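Local coordinates for uncharacterized protein (Legionella longbeachae NSW150, PDB 4JZA) that probably removes phosphate groups from phosphoinositide lipids, most likely the 3-phosphate of phosphatidylinositol 3-phosphate, probably acting on lipid metabolism during infection of the host, at residues S450-E453 with R454-T458. Numbering follows the deposited sequence.
Sequences SAVE and RRKET
Arg454 folds back over Ser450 and Ala451 at the C-terminal end of helix 441-454, a worked example of how a helix gives way to the loop leading to strand 462-465. The last regular i+4 bond runs from Arg454 N to Ser450 O (3.0 Å). One residue on, the pattern weakens: Arg455 N is shared between two weak bonds, to Ala451 O and Val452 O, before Lys456 N takes an i+3 bond to Glu453 O at 3.1 Å. With CG beside its backbone N (chi1 -68°) and a bend at chi3, the Arg454 chain turns back along the helix and sets one guanidinium face against Ser450 O and Ala451 CA, both offset toward its rim. NH1 makes a salt bridge to Asp396, joining this helix end to helix 388-402, while Arg455 packs on Leu399 and Ala400 of the same helix. On the exposed side, Glu453 and Lys456 pass at a slant, their opposite charges near but not paired: OE1 of Glu453 lies 4.8 Å from NZ of Lys456 and touches CD of Lys456 at 3.9 Å. Back at the guanidinium, Arg454 NH1 lies 3.6 Å from Ala451 CA.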
loop_
_atom_site.group_PDB
_atom_site.type_symbol
_atom_site.label_atom_id
_atom_site.label_comp_id
_atom_site.label_asym_id
_atom_site.label_seq_id
_atom_site.Cartn_x
_atom_site.Cartn_y
_atom_site.Cartn_z
ATOM N N SER A 450 -0.522 19.040 16.172
ATOM C CA SER A 450 0.399 18.750 17.267
ATOM C C SER A 450 1.841 18.892 16.807
ATOM O O SER A 450 2.637 19.518 17.488
ATOM C CB SER A 450 0.199 17.336 17.798
ATOM O OG SER A 450 -1.093 17.162 18.358
ATOM N N ALA A 451 2.162 18.324 15.647
ATOM C CA ALA A 451 3.519 18.356 15.131
ATOM C C ALA A 451 4.038 19.756 14.888
ATOM O O ALA A 451 5.187 20.049 15.209
ATOM C CB ALA A 451 3.603 17.555 13.849
ATOM N N VAL A 452 3.192 20.604 14.309
ATOM C CA VAL A 452 3.530 22.003 14.056
ATOM C C VAL A 452 3.708 22.729 15.376
ATOM O O VAL A 452 4.616 23.517 15.486
ATOM C CB VAL A 452 2.463 22.720 13.187
ATOM C CG1 VAL A 452 2.704 24.228 13.083
ATOM C CG2 VAL A 452 2.426 22.116 11.794
ATOM N N GLU A 453 2.840 22.468 16.354
ATOM C CA GLU A 453 3.028 22.984 17.730
ATOM C C GLU A 453 4.398 22.651 18.305
ATOM O O GLU A 453 5.031 23.504 18.876
ATOM C CB GLU A 453 1.948 22.466 18.722
ATOM C CG GLU A 453 0.846 23.460 19.104
ATOM C CD GLU A 453 1.376 24.681 19.859
ATOM O OE1 GLU A 453 0.999 25.854 19.551
ATOM O OE2 GLU A 453 2.198 24.456 20.762
ATOM N N ARG A 454 4.859 21.415 18.158
ATOM C CA ARG A 454 6.125 20.995 18.776
ATOM C C ARG A 454 7.319 21.652 18.118
ATOM O O ARG A 454 8.374 21.802 18.735
ATOM C CB ARG A 454 6.288 19.483 18.724
ATOM C CG ARG A 454 5.315 18.711 19.603
ATOM C CD ARG A 454 5.565 17.225 19.527
ATOM N NE ARG A 454 4.300 16.565 19.268
ATOM C CZ ARG A 454 3.991 15.900 18.151
ATOM N NH1 ARG A 454 4.874 15.742 17.174
ATOM N NH2 ARG A 454 2.791 15.353 18.023
ATOM N N ARG A 455 7.100 22.097 16.883
ATOM C CA ARG A 455 8.110 22.720 16.070
ATOM C C ARG A 455 8.025 24.256 16.193
ATOM O O ARG A 455 8.830 24.989 15.599
ATOM C CB ARG A 455 7.968 22.195 14.621
ATOM C CG ARG A 455 8.672 22.982 13.532
ATOM C CD ARG A 455 8.818 22.236 12.225
ATOM N NE ARG A 455 10.074 21.499 12.238
ATOM C CZ ARG A 455 11.190 21.817 11.585
ATOM N NH1 ARG A 455 11.259 22.888 10.821
ATOM N NH2 ARG A 455 12.247 21.022 11.698
ATOM N N LYS A 456 7.106 24.762 17.009
ATOM C CA LYS A 456 6.933 26.221 17.139
ATOM C C LYS A 456 8.258 26.931 17.455
ATOM O O LYS A 456 8.566 27.952 16.857
ATOM C CB LYS A 456 5.868 26.584 18.187
ATOM C CG LYS A 456 4.978 27.747 17.747
ATOM C CD LYS A 456 3.679 27.281 17.083
ATOM C CE LYS A 456 3.430 27.907 15.702
ATOM N NZ LYS A 456 1.987 27.936 15.306
ATOM N N GLU A 457 9.044 26.350 18.358
ATOM C CA GLU A 457 10.367 26.869 18.732
ATOM C C GLU A 457 11.282 27.072 17.543
ATOM O O GLU A 457 12.016 28.022 17.488
ATOM C CB GLU A 457 11.073 25.886 19.692
ATOM C CG GLU A 457 10.366 25.590 21.021
ATOM C CD GLU A 457 10.366 26.775 21.972
ATOM O OE1 GLU A 457 9.889 27.864 21.580
ATOM O OE2 GLU A 457 10.856 26.621 23.115
ATOM N N THR A 458 11.267 26.140 16.608
ATOM C CA THR A 458 12.235 26.129 15.516
ATOM C C THR A 458 11.829 26.998 14.342
ATOM O O THR A 458 12.674 27.571 13.667
ATOM C CB THR A 458 12.402 24.677 15.033
ATOM O OG1 THR A 458 12.795 23.876 16.162
ATOM C CG2 THR A 458 13.428 24.538 13.852
#